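Long-range contacts in D,D-dipeptidase/D,D-carboxypeptidase (Enterococcus faecalis, PDB 4MUQ), which is a zinc-dependent D,D-peptidase of vancomycin resistance that cleaves D-Ala-D-Ala and probably also trims the terminal D-alanine from cell-wall precursors: residues 8-13 with 239-245; 16-20 with 169-173; 174-179 with 203-207; 232-236 with 247-251. All blocks are in the same frame, centred on the assembly; numbering follows the deposited sequence.

Contact 1. Residues 8-13 with 239-245; sequences LEKEEI and GNNIDGF
With CG set beside its own backbone N (chi1 -58°), Phe245 sends its ring in between Leu8 and Ile13, and the torsions of those two residues bring a methyl to each of its faces. Ile13 keeps CG1 in the sterically less favoured place between N and the carbonyl carbon (chi1 69°), which turns CG2 to the phenyl ring and carries CD1 the other way, to 3.5 Å from the carbonyl O of Ile242. CG2 of Ile13 then sits 3.8 Å from the centroid of the Phe245 ring, a CH-pi contact displaced toward the rim. Leu8 CD2 makes the matching contact on the opposite face, 4.0 Å from the same centroid, while the carbonyl O of Glu9 lies at the ring edge, near its plane. The single hydrogen bond between the segments runs from Asn241 N to Ile13 O (2.9 Å), rather bent at 136°; Gly239 CA adds a CA-H...O contact to the same oxygen.

The turn between strands 234-239 and 244-250 is stiffened from inside. Asn240 OD1 takes the N-H groups of Ile242, Asp243 and Gly244, forming an Asx turn and Asx motif, and the bond from Asp243 N (2.9 Å) lies in the carbonyl plane on a lone pair. Asn240 ND2 gives to Asp243 OD1, a carboxylate that also meets Tyr217 and Lys195. Both ends of the buried Asn240 amide are thus satisfied within the turn, and 8-13 meets 239-245 with methyl groups, a phenyl ring and one backbone bond.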
loop_
_atom_site.group_PDB
_atom_site.type_symbol
_atom_site.label_atom_id
_atom_site.label_comp_id
_atom_site.label_asym_id
_atom_site.label_seq_id
_atom_site.Cartn_x
_atom_site.Cartn_y
_atom_site.Cartn_z
ATOM N N LEU A 8 13.757 -1.522 18.299
ATOM C CA LEU A 8 12.332 -1.301 18.060
ATOM C C LEU A 8 11.437 -1.974 19.094
ATOM O O LEU A 8 11.672 -3.118 19.483
ATOM C CB LEU A 8 11.941 -1.786 16.663
ATOM C CG LEU A 8 12.695 -1.182 15.480
ATOM C CD1 LEU A 8 13.924 -2.001 15.143
ATOM C CD2 LEU A 8 11.806 -1.067 14.277
ATOM N N GLU A 9 10.400 -1.266 19.530
ATOM C CA GLU A 9 9.398 -1.862 20.405
ATOM C C GLU A 9 8.470 -2.724 19.562
ATOM O O GLU A 9 8.295 -2.454 18.371
ATOM C CB GLU A 9 8.595 -0.782 21.134
ATOM C CG GLU A 9 9.435 0.147 22.010
ATOM C CD GLU A 9 10.225 -0.592 23.072
ATOM O OE1 GLU A 9 9.752 -1.644 23.554
ATOM O OE2 GLU A 9 11.329 -0.122 23.425
ATOM N N LYS A 10 7.885 -3.758 20.166
ATOM C CA LYS A 10 7.040 -4.682 19.413
ATOM C C LYS A 10 5.885 -3.979 18.707
ATOM O O LYS A 10 5.493 -4.363 17.600
ATOM C CB LYS A 10 6.513 -5.825 20.289
ATOM C CG LYS A 10 5.581 -6.753 19.509
ATOM C CD LYS A 10 5.457 -8.139 20.105
ATOM C CE LYS A 10 4.745 -9.048 19.116
ATOM N NZ LYS A 10 4.400 -10.368 19.702
ATOM N N GLU A 11 5.353 -2.927 19.321
ATOM C CA GLU A 11 4.203 -2.243 18.731
ATOM C C GLU A 11 4.533 -1.560 17.397
ATOM O O GLU A 11 3.633 -1.224 16.630
ATOM C CB GLU A 11 3.558 -1.256 19.717
ATOM C CG GLU A 11 4.310 0.045 19.904
ATOM C CD GLU A 11 5.147 0.059 21.168
ATOM O OE1 GLU A 11 5.188 -0.975 21.874
ATOM O OE2 GLU A 11 5.762 1.108 21.453
ATOM N N GLU A 12 5.820 -1.383 17.106
ATOM C CA GLU A 12 6.226 -0.789 15.837
ATOM C C GLU A 12 5.980 -1.715 14.646
ATOM O O GLU A 12 6.033 -1.275 13.494
ATOM C CB GLU A 12 7.689 -0.340 15.890
ATOM C CG GLU A 12 7.938 0.773 16.903
ATOM C CD GLU A 12 9.334 1.356 16.799
ATOM O OE1 GLU A 12 9.665 1.917 15.732
ATOM O OE2 GLU A 12 10.099 1.254 17.783
ATOM N N ILE A 13 5.660 -2.985 14.907
ATOM C CA ILE A 13 5.254 -3.861 13.797
ATOM C C ILE A 13 3.941 -3.409 13.160
ATOM O O ILE A 13 3.585 -3.859 12.075
ATOM C CB ILE A 13 5.144 -5.374 14.176
ATOM C CG1 ILE A 13 3.973 -5.644 15.118
ATOM C CG2 ILE A 13 6.442 -5.905 14.763
ATOM C CD1 ILE A 13 3.711 -7.126 15.326
ATOM N N GLY A 239 6.981 -2.260 9.747
ATOM C CA GLY A 239 6.314 -3.445 10.254
ATOM C C GLY A 239 5.519 -4.116 9.139
ATOM O O GLY A 239 5.178 -3.479 8.114
ATOM N N ASN A 240 5.179 -5.388 9.330
ATOM C CA ASN A 240 4.294 -6.055 8.377
ATOM C C ASN A 240 2.858 -6.205 8.884
ATOM O O ASN A 240 2.008 -6.798 8.210
ATOM C CB ASN A 240 4.857 -7.394 7.897
ATOM C CG ASN A 240 4.944 -8.447 8.997
ATOM O OD1 ASN A 240 4.483 -8.252 10.133
ATOM N ND2 ASN A 240 5.545 -9.584 8.659
ATOM N N ASN A 241 2.617 -5.660 10.075
ATOM C CA ASN A 241 1.306 -5.657 10.738
ATOM C C ASN A 241 0.952 -6.977 11.408
ATOM O O ASN A 241 -0.165 -7.158 11.899
ATOM C CB ASN A 241 0.166 -5.236 9.787
ATOM C CG ASN A 241 -0.992 -4.604 10.523
ATOM O OD1 ASN A 241 -0.800 -3.861 11.490
ATOM N ND2 ASN A 241 -2.218 -4.895 10.071
ATOM N N ILE A 242 1.915 -7.895 11.452
ATOM C CA ILE A 242 1.628 -9.241 11.935
ATOM C C ILE A 242 2.644 -9.735 12.962
ATOM O O ILE A 242 2.296 -10.059 14.098
ATOM C CB ILE A 242 1.598 -10.263 10.771
ATOM C CG1 ILE A 242 0.685 -9.793 9.639
ATOM C CG2 ILE A 242 1.176 -11.641 11.278
ATOM C CD1 ILE A 242 0.734 -10.705 8.419
ATOM N N ASP A 243 3.909 -9.791 12.564
ATOM C CA ASP A 243 4.870 -10.519 13.368
ATOM C C ASP A 243 6.298 -10.030 13.265
ATOM O O ASP A 243 7.170 -10.617 13.880
ATOM C CB ASP A 243 4.802 -12.020 13.028
ATOM C CG ASP A 243 4.968 -12.296 11.530
ATOM O OD1 ASP A 243 5.691 -11.535 10.855
ATOM O OD2 ASP A 243 4.386 -13.290 11.036
ATOM N N GLY A 244 6.563 -8.981 12.500
ATOM C CA GLY A 244 7.943 -8.556 12.337
ATOM C C GLY A 244 8.134 -7.367 11.417
ATOM O O GLY A 244 7.190 -6.606 11.115
ATOM N N PHE A 245 9.373 -7.222 10.959
ATOM C CA PHE A 245 9.801 -6.040 10.248
ATOM C C PHE A 245 10.410 -6.407 8.905
ATOM O O PHE A 245 11.026 -7.472 8.754
ATOM C CB PHE A 245 10.823 -5.262 11.086
ATOM C CG PHE A 245 10.317 -4.844 12.440
ATOM C CD1 PHE A 245 9.522 -3.708 12.578
ATOM C CD2 PHE A 245 10.617 -5.587 13.571
ATOM C CE1 PHE A 245 9.054 -3.318 13.824
ATOM C CE2 PHE A 245 10.148 -5.205 14.823
ATOM C CZ PHE A 245 9.364 -4.064 14.949
#

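Contact 2. Residues 16-20 with 169-173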
loop_
_atom_site.group_PDB
_atom_site.type_symbol
_atom_site.label_atom_id
_atom_site.label_comp_id
_atom_site.label_asym_id
_atom_site.label_seq_id
_atom_site.Cartn_x
_atom_site.Cartn_y
_atom_site.Cartn_z
ATOM N N GLY A 16 4.086 1.450 9.255
ATOM C CA GLY A 16 4.975 1.400 8.098
ATOM C C GLY A 16 4.317 1.194 6.739
ATOM O O GLY A 16 3.113 0.901 6.651
ATOM N N ASN A 17 5.119 1.321 5.684
ATOM C CA ASN A 17 4.615 1.213 4.310
ATOM C C ASN A 17 4.136 -0.176 3.920
ATOM O O ASN A 17 3.387 -0.328 2.952
ATOM C CB ASN A 17 5.681 1.600 3.280
ATOM C CG ASN A 17 6.002 3.076 3.269
ATOM O OD1 ASN A 17 5.239 3.900 3.767
ATOM N ND2 ASN A 17 7.133 3.419 2.657
ATOM N N LEU A 18 4.604 -1.195 4.641
ATOM C CA LEU A 18 4.333 -2.578 4.250
ATOM C C LEU A 18 3.321 -3.306 5.131
ATOM O O LEU A 18 3.251 -4.537 5.112
ATOM C CB LEU A 18 5.636 -3.373 4.154
ATOM C CG LEU A 18 6.495 -3.019 2.939
ATOM C CD1 LEU A 18 7.926 -3.492 3.114
ATOM C CD2 LEU A 18 5.879 -3.670 1.705
ATOM N N LEU A 19 2.507 -2.563 5.876
ATOM C CA LEU A 19 1.481 -3.205 6.681
ATOM C C LEU A 19 0.554 -4.045 5.828
ATOM O O LEU A 19 -0.013 -3.556 4.840
ATOM C CB LEU A 19 0.618 -2.162 7.401
ATOM C CG LEU A 19 1.356 -1.253 8.373
ATOM C CD1 LEU A 19 0.390 -0.223 8.925
ATOM C CD2 LEU A 19 2.017 -2.057 9.507
ATOM N N LEU A 20 0.343 -5.291 6.229
ATOM C CA LEU A 20 -0.716 -6.087 5.631
ATOM C C LEU A 20 -1.994 -5.910 6.444
ATOM O O LEU A 20 -2.080 -6.373 7.588
ATOM C CB LEU A 20 -0.318 -7.562 5.591
ATOM C CG LEU A 20 -1.388 -8.497 5.017
ATOM C CD1 LEU A 20 -1.758 -8.105 3.587
ATOM C CD2 LEU A 20 -0.908 -9.923 5.046
ATOM N N PHE A 169 -5.686 1.227 -5.474
ATOM C CA PHE A 169 -4.227 1.099 -5.519
ATOM C C PHE A 169 -3.631 1.330 -4.150
ATOM O O PHE A 169 -4.078 2.191 -3.399
ATOM C CB PHE A 169 -3.642 2.068 -6.558
ATOM C CG PHE A 169 -3.957 1.664 -7.957
ATOM C CD1 PHE A 169 -3.051 0.907 -8.686
ATOM C CD2 PHE A 169 -5.188 1.957 -8.518
ATOM C CE1 PHE A 169 -3.339 0.484 -9.979
ATOM C CE2 PHE A 169 -5.493 1.531 -9.804
ATOM C CZ PHE A 169 -4.559 0.791 -10.536
ATOM N N ARG A 170 -2.616 0.538 -3.831
ATOM C CA ARG A 170 -1.966 0.585 -2.526
ATOM C C ARG A 170 -0.496 0.943 -2.682
ATOM O O ARG A 170 0.206 0.340 -3.508
ATOM C CB ARG A 170 -2.111 -0.785 -1.844
ATOM C CG ARG A 170 -1.156 -1.050 -0.672
ATOM C CD ARG A 170 -1.378 -0.141 0.522
ATOM N NE ARG A 170 -0.270 -0.330 1.458
ATOM C CZ ARG A 170 -0.255 -1.229 2.436
ATOM N NH1 ARG A 170 -1.308 -2.000 2.666
ATOM N NH2 ARG A 170 0.830 -1.346 3.202
ATOM N N TYR A 171 -0.040 1.938 -1.927
ATOM C CA TYR A 171 1.380 2.259 -1.895
ATOM C C TYR A 171 2.099 1.331 -0.925
ATOM O O TYR A 171 1.747 1.277 0.262
ATOM C CB TYR A 171 1.584 3.700 -1.459
ATOM C CG TYR A 171 3.027 4.133 -1.469
ATOM C CD1 TYR A 171 3.629 4.525 -2.647
ATOM C CD2 TYR A 171 3.775 4.146 -0.300
ATOM C CE1 TYR A 171 4.951 4.929 -2.666
ATOM C CE2 TYR A 171 5.100 4.561 -0.303
ATOM C CZ TYR A 171 5.676 4.947 -1.494
ATOM O OH TYR A 171 6.996 5.354 -1.528
ATOM N N VAL A 172 3.115 0.623 -1.429
ATOM C CA VAL A 172 4.010 -0.187 -0.590
ATOM C C VAL A 172 5.437 0.326 -0.653
ATOM O O VAL A 172 6.279 -0.057 0.168
ATOM C CB VAL A 172 3.992 -1.680 -0.973
ATOM C CG1 VAL A 172 2.655 -2.306 -0.606
ATOM C CG2 VAL A 172 4.300 -1.871 -2.455
ATOM N N GLY A 173 5.722 1.192 -1.620
ATOM C CA GLY A 173 7.063 1.698 -1.824
ATOM C C GLY A 173 7.870 0.884 -2.818
ATOM O O GLY A 173 7.656 -0.320 -2.981
HETATM O O HOH W 1 8.470 0.882 1.535
HETATM O O HOH W 2 8.098 5.905 0.904
#
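The guanidinium of Arg170 reaches across to a type I beta turn, Gly16 to Leu19, and grips its backbone. Arg170 belongs to strand 168-171 of the antiparallel sheet that carries zinc ligands in this hedgehog/DD-peptidase fold. NH1 and NH2 both give to Leu19 O, which lies within 3° of the guanidinium plane; the Arg170 NH1 to Leu19 O bond is 3.0 Å long and almost in line with the carbonyl. NH2 also gives to Asn17 O at 2.8 Å, although here the donor stands 49° out of the plane of the acceptor carbonyl. A bend at chi2 (65°) folds the arginine chain back, and NE donates to Tyr171 O at 2.8 Å, which helps to hold the group's rotation. Beside this polar grip, Leu18 CD2 packs on Val172 CB at 3.8 Å.

In the next shell, NH1 forms a salt bridge with Glu107, so the buried positive charge has a carboxylate partner. Glu107 directly precedes the zinc ligand His108, and Arg170 lies two residues after another, His168; its side chain is about 9 Å from the zinc ion, close to the metal site but not part of it. Ser238 OG of strand 234-239 takes the N-H of Leu18, and just past the turn the backbones of Leu20 and Asn240 are bonded. Two waters finish the partly exposed end at Asn17: ND2 gives to both, one of which donates to Val172 O at 2.7 Å, while the other lies 2.7 Å from Tyr171 OH, in the plane of the tyrosine ring.

Contact 3. Residues 174-179 with 203-207; sequences YPHSKI and YLFEQ
A cis peptide bond between Tyr174 and Pro175 turns the chain into helix 176-183, with Pro175 at the N-cap, and the nearest CA pair to the facing strand, Pro175 and Phe205, is 7.5 Å apart, so side chains do all the touching. Phe205 is the hub. Its CG lies opposite the backbone N (chi1 -179°), which drives the ring straight across to the start of the helix. Pro175 CB stands over the middle of one face, 3.5 Å from the Phe205 centroid and just 7° off the ring normal, a CH-pi contact.

Around that ring, Tyr174 OH comes up at the edge, 3.3 Å from Phe205 CE2, and the two ring planes are turned 85° apart. Lys178 also meets the edge, through CG at 4.0 Å from Phe205 CZ, before its chain bends at chi2 and carries NZ off to a salt bridge with Asp145. Ile179 works with two atoms: CG1 lies 3.5 Å from Phe205 CD1, and CD1 touches Tyr203 CE2 at 3.5 Å.

Ile213 and Ile215 of strand 213-219 also touch Pro175, and Ile215 touches Ile179. Helix 176-183 is thereby packed by its first turn against an edge strand, 203-205, of a four-stranded antiparallel sheet, a helix-on-sheet arrangement of an alpha+beta protein.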
loop_
_atom_site.group_PDB
_atom_site.type_symbol
_atom_site.label_atom_id
_atom_site.label_comp_id
_atom_site.label_asym_id
_atom_site.label_seq_id
_atom_site.Cartn_x
_atom_site.Cartn_y
_atom_site.Cartn_z
ATOM N N TYR A 174 8.790 1.556 -3.492
ATOM C CA TYR A 174 9.741 0.900 -4.377
ATOM C C TYR A 174 10.876 0.351 -3.510
ATOM O O TYR A 174 11.287 0.999 -2.549
ATOM C CB TYR A 174 10.277 1.939 -5.357
ATOM C CG TYR A 174 11.151 1.400 -6.459
ATOM C CD1 TYR A 174 10.592 0.901 -7.636
ATOM C CD2 TYR A 174 12.532 1.408 -6.339
ATOM C CE1 TYR A 174 11.388 0.412 -8.651
ATOM C CE2 TYR A 174 13.342 0.921 -7.359
ATOM C CZ TYR A 174 12.758 0.426 -8.507
ATOM O OH TYR A 174 13.554 -0.058 -9.523
ATOM N N PRO A 175 11.422 -0.832 -3.852
ATOM C CA PRO A 175 11.148 -1.681 -5.020
ATOM C C PRO A 175 10.120 -2.775 -4.746
ATOM O O PRO A 175 9.894 -3.625 -5.621
ATOM C CB PRO A 175 12.511 -2.325 -5.280
ATOM C CG PRO A 175 13.064 -2.520 -3.893
ATOM C CD PRO A 175 12.582 -1.325 -3.083
ATOM N N HIS A 176 9.507 -2.769 -3.568
ATOM C CA HIS A 176 8.543 -3.803 -3.221
ATOM C C HIS A 176 7.455 -3.950 -4.267
ATOM O O HIS A 176 7.104 -5.065 -4.639
ATOM C CB HIS A 176 7.943 -3.522 -1.843
ATOM C CG HIS A 176 8.990 -3.236 -0.821
ATOM N ND1 HIS A 176 9.771 -4.223 -0.252
ATOM C CD2 HIS A 176 9.448 -2.061 -0.333
ATOM C CE1 HIS A 176 10.645 -3.666 0.566
ATOM N NE2 HIS A 176 10.474 -2.354 0.531
ATOM N N SER A 177 6.929 -2.826 -4.750
ATOM C CA SER A 177 5.874 -2.867 -5.759
ATOM C C SER A 177 6.331 -3.537 -7.049
ATOM O O SER A 177 5.545 -4.220 -7.721
ATOM C CB SER A 177 5.362 -1.455 -6.046
ATOM O OG SER A 177 6.420 -0.608 -6.424
ATOM N N LYS A 178 7.600 -3.345 -7.393
ATOM C CA LYS A 178 8.159 -3.921 -8.608
ATOM C C LYS A 178 8.378 -5.417 -8.441
ATOM O O LYS A 178 8.100 -6.197 -9.358
ATOM C CB LYS A 178 9.472 -3.230 -8.978
ATOM C CG LYS A 178 9.987 -3.583 -10.357
ATOM C CD LYS A 178 9.026 -3.086 -11.424
ATOM C CE LYS A 178 9.612 -3.311 -12.812
ATOM N NZ LYS A 178 8.734 -2.738 -13.870
ATOM N N ILE A 179 8.871 -5.817 -7.269
ATOM C CA ILE A 179 9.082 -7.231 -6.991
ATOM C C ILE A 179 7.726 -7.938 -7.020
ATOM O O ILE A 179 7.611 -9.029 -7.567
ATOM C CB ILE A 179 9.763 -7.421 -5.630
ATOM C CG1 ILE A 179 11.140 -6.768 -5.647
ATOM C CG2 ILE A 179 9.890 -8.900 -5.282
ATOM C CD1 ILE A 179 11.741 -6.594 -4.273
ATOM N N TYR A 203 17.363 -10.620 0.332
ATOM C CA TYR A 203 16.884 -10.560 -1.045
ATOM C C TYR A 203 17.623 -9.441 -1.769
ATOM O O TYR A 203 17.765 -8.341 -1.232
ATOM C CB TYR A 203 15.367 -10.299 -1.084
ATOM C CG TYR A 203 14.797 -10.254 -2.489
ATOM C CD1 TYR A 203 14.351 -11.414 -3.117
ATOM C CD2 TYR A 203 14.731 -9.060 -3.197
ATOM C CE1 TYR A 203 13.838 -11.380 -4.401
ATOM C CE2 TYR A 203 14.223 -9.018 -4.491
ATOM C CZ TYR A 203 13.775 -10.177 -5.079
ATOM O OH TYR A 203 13.274 -10.137 -6.363
ATOM N N LEU A 204 18.076 -9.713 -2.987
ATOM C CA LEU A 204 18.786 -8.711 -3.776
ATOM C C LEU A 204 17.926 -8.185 -4.925
ATOM O O LEU A 204 17.509 -8.948 -5.797
ATOM C CB LEU A 204 20.095 -9.283 -4.332
ATOM C CG LEU A 204 20.854 -8.336 -5.259
ATOM C CD1 LEU A 204 21.274 -7.090 -4.512
ATOM C CD2 LEU A 204 22.074 -9.024 -5.866
ATOM N N PHE A 205 17.671 -6.878 -4.925
ATOM C CA PHE A 205 16.986 -6.229 -6.040
ATOM C C PHE A 205 17.977 -5.354 -6.795
ATOM O O PHE A 205 18.595 -4.453 -6.223
ATOM C CB PHE A 205 15.790 -5.394 -5.543
ATOM C CG PHE A 205 15.020 -4.702 -6.648
ATOM C CD1 PHE A 205 13.931 -5.326 -7.244
ATOM C CD2 PHE A 205 15.393 -3.441 -7.095
ATOM C CE1 PHE A 205 13.223 -4.703 -8.263
ATOM C CE2 PHE A 205 14.695 -2.808 -8.114
ATOM C CZ PHE A 205 13.607 -3.445 -8.700
ATOM N N GLU A 206 18.138 -5.627 -8.083
ATOM C CA GLU A 206 19.058 -4.841 -8.885
ATOM C C GLU A 206 18.554 -4.651 -10.308
ATOM O O GLU A 206 18.023 -5.578 -10.924
ATOM C CB GLU A 206 20.447 -5.492 -8.903
ATOM C CG GLU A 206 20.488 -6.865 -9.549
ATOM C CD GLU A 206 21.839 -7.537 -9.413
ATOM O OE1 GLU A 206 22.823 -6.853 -9.053
ATOM O OE2 GLU A 206 21.909 -8.757 -9.654
ATOM N N GLN A 207 18.717 -3.438 -10.820
ATOM C CA GLN A 207 18.575 -3.198 -12.251
ATOM C C GLN A 207 19.494 -2.088 -12.749
ATOM O O GLN A 207 19.651 -1.053 -12.096
ATOM C CB GLN A 207 17.120 -2.917 -12.649
ATOM C CG GLN A 207 16.466 -1.737 -11.945
ATOM C CD GLN A 207 15.111 -1.377 -12.544
ATOM O OE1 GLN A 207 14.759 -0.201 -12.646
ATOM N NE2 GLN A 207 14.345 -2.391 -12.938
#

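Contact 4. Residues 232-236 with 247-251; sequences NCVYQ and VTIWR. With PE3 (3,6,9,12,15,18,21,24,27,30,33,36,39-tridecaoxahentetracontane-1,41-diol), chain I.
Gln236 and Thr248 face each other as a hydrogen-bonded antiparallel pair, and here the strands are tightly joined: Thr248 N to Gln236 O is 2.8 Å and nearly straight at 176°, with Gln236 N returning a bond to Thr248 O. Thr248 OG1 bonds to His176 and to a water. One step on, Tyr235 and Ile249 form a non-hydrogen-bonded pair, with Tyr235 CB 3.6 Å from Ile249 CD1; Ile229 of strand 224-230 packs against both side chains. Beyond it, Trp250 N gives to Val234 O at 2.8 Å. These are the arms of the beta hairpin 234-239 and 244-250, at one border of a four-stranded sheet.

The looser side is where exposed Val234 and the partly exposed side chains of Gln236 and Trp250 meet a bound polyethylene glycol. The extended Gln236 chain brings OE1 to the indole edge, where Trp250 NE1 donates at 3.2 Å; the amide and indole planes are turned 50° apart, and the donor stands 36° above the plane of the amide carbonyl. The glycol sets C42 over one indole face, 3.9 Å from Trp250 CZ2, while Val234 CG1 meets its O37. At the loose end of the hairpin, poorly ordered Cys233 places SG 3.6 Å from Ile249 CG2.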
loop_
_atom_site.group_PDB
_atom_site.type_symbol
_atom_site.label_atom_id
_atom_site.label_comp_id
_atom_site.label_asym_id
_atom_site.label_seq_id
_atom_site.Cartn_x
_atom_site.Cartn_y
_atom_site.Cartn_z
ATOM N N ASN A 232 26.469 3.671 6.334
ATOM C CA ASN A 232 26.790 3.934 4.942
ATOM C C ASN A 232 25.651 3.560 3.995
ATOM O O ASN A 232 25.887 3.007 2.917
ATOM C CB ASN A 232 28.049 3.150 4.572
ATOM C CG ASN A 232 28.709 3.660 3.310
ATOM O OD1 ASN A 232 28.680 4.855 3.018
ATOM N ND2 ASN A 232 29.306 2.751 2.549
ATOM N N CYS A 233 24.417 3.858 4.391
ATOM C CA CYS A 233 23.278 3.562 3.532
ATOM C C CYS A 233 22.031 4.383 3.854
ATOM O O CYS A 233 21.829 4.842 4.980
ATOM C CB CYS A 233 22.942 2.068 3.579
ATOM S SG CYS A 233 22.049 1.551 5.066
ATOM N N VAL A 234 21.213 4.580 2.827
ATOM C CA VAL A 234 19.848 5.040 2.995
ATOM C C VAL A 234 19.033 3.780 3.241
ATOM O O VAL A 234 19.204 2.787 2.533
ATOM C CB VAL A 234 19.348 5.748 1.727
ATOM C CG1 VAL A 234 17.856 5.968 1.787
ATOM C CG2 VAL A 234 20.073 7.070 1.545
ATOM N N TYR A 235 18.175 3.800 4.257
ATOM C CA TYR A 235 17.408 2.611 4.610
ATOM C C TYR A 235 15.984 2.937 5.032
ATOM O O TYR A 235 15.685 4.066 5.428
ATOM C CB TYR A 235 18.097 1.843 5.737
ATOM C CG TYR A 235 17.988 2.508 7.088
ATOM C CD1 TYR A 235 17.003 2.127 7.994
ATOM C CD2 TYR A 235 18.868 3.517 7.457
ATOM C CE1 TYR A 235 16.903 2.729 9.227
ATOM C CE2 TYR A 235 18.776 4.123 8.688
ATOM C CZ TYR A 235 17.791 3.726 9.567
ATOM O OH TYR A 235 17.702 4.334 10.795
ATOM N N GLN A 236 15.127 1.926 4.958
ATOM C CA GLN A 236 13.757 2.015 5.444
ATOM C C GLN A 236 13.454 0.783 6.269
ATOM O O GLN A 236 13.994 -0.297 6.009
ATOM C CB GLN A 236 12.768 2.038 4.284
ATOM C CG GLN A 236 12.841 3.253 3.391
ATOM C CD GLN A 236 12.216 2.983 2.038
ATOM O OE1 GLN A 236 12.762 2.226 1.234
ATOM N NE2 GLN A 236 11.060 3.586 1.784
ATOM N N VAL A 247 13.148 -4.755 6.267
ATOM C CA VAL A 247 14.211 -3.766 6.181
ATOM C C VAL A 247 14.662 -3.632 4.731
ATOM O O VAL A 247 14.940 -4.641 4.065
ATOM C CB VAL A 247 15.423 -4.177 7.058
ATOM C CG1 VAL A 247 16.522 -3.134 6.980
ATOM C CG2 VAL A 247 14.969 -4.396 8.499
ATOM N N THR A 248 14.744 -2.390 4.252
ATOM C CA THR A 248 15.162 -2.097 2.887
ATOM C C THR A 248 16.422 -1.246 2.939
ATOM O O THR A 248 16.421 -0.161 3.519
ATOM C CB THR A 248 14.046 -1.348 2.103
ATOM O OG1 THR A 248 12.846 -2.131 2.123
ATOM C CG2 THR A 248 14.458 -1.124 0.662
ATOM N N ILE A 249 17.504 -1.750 2.348
ATOM C CA ILE A 249 18.795 -1.076 2.386
ATOM C C ILE A 249 19.215 -0.695 0.976
ATOM O O ILE A 249 19.267 -1.545 0.092
ATOM C CB ILE A 249 19.887 -2.000 2.964
ATOM C CG1 ILE A 249 19.482 -2.552 4.332
ATOM C CG2 ILE A 249 21.228 -1.273 3.020
ATOM C CD1 ILE A 249 19.281 -1.494 5.372
ATOM N N TRP A 250 19.510 0.584 0.769
ATOM C CA TRP A 250 19.950 1.069 -0.525
ATOM C C TRP A 250 21.476 1.155 -0.501
ATOM O O TRP A 250 22.065 1.884 0.304
ATOM C CB TRP A 250 19.284 2.415 -0.844
ATOM C CG TRP A 250 17.760 2.351 -0.785
ATOM C CD1 TRP A 250 16.987 2.054 0.310
ATOM C CD2 TRP A 250 16.843 2.591 -1.862
ATOM N NE1 TRP A 250 15.652 2.091 -0.025
ATOM C CE2 TRP A 250 15.538 2.420 -1.350
ATOM C CE3 TRP A 250 17.001 2.939 -3.210
ATOM C CZ2 TRP A 250 14.398 2.581 -2.142
ATOM C CZ3 TRP A 250 15.869 3.100 -3.993
ATOM C CH2 TRP A 250 14.585 2.920 -3.457
ATOM N N ARG A 251 22.112 0.368 -1.365
ATOM C CA ARG A 251 23.566 0.225 -1.367
ATOM C C ARG A 251 24.266 1.378 -2.072
ATOM O O ARG A 251 23.632 2.166 -2.768
ATOM C CB ARG A 251 23.963 -1.106 -2.008
ATOM C CG ARG A 251 23.600 -2.321 -1.168
ATOM C CD ARG A 251 24.266 -2.240 0.194
ATOM N NE ARG A 251 24.151 -3.485 0.947
ATOM C CZ ARG A 251 24.819 -3.733 2.069
ATOM N NH1 ARG A 251 25.646 -2.821 2.559
ATOM N NH2 ARG A 251 24.665 -4.891 2.701
HETATM O O43 PE3 I . 16.236 7.143 -1.540
HETATM C C42 PE3 I . 15.044 6.351 -1.589
HETATM C C41 PE3 I . 14.117 6.699 -0.417
HETATM O O40 PE3 I . 14.760 6.453 0.854
HETATM C C39 PE3 I . 13.850 6.783 1.929
HETATM C C38 PE3 I . 14.452 6.553 3.320
HETATM O O37 PE3 I . 15.626 7.356 3.530
HETATM O O HOH W 3 11.414 -1.552 4.475
#

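How the contacts relate
From the N terminus, residues 8-13 leave strand 3-9 and meet 239-245 near the far end of the chain, so contact 1 closes a loop of over two hundred residues. Contacts 2 and 3 both nest within it, in series with each other: contact 2 ties the N-terminal loop at 16-20 to the zinc-bearing sheet, and contact 3 ties the helix after that sheet, 176-183, to strand 203-205 of the C-terminal sheet. Contact 4 closes the hairpin within the C-terminal sheet and crosses contact 1, since their segments alternate along the chain. Contacts 1 and 2 meet where Asn241 ND2 probably bonds to Leu20 O; Tyr174 packs on Trp250 between contacts 3 and 4.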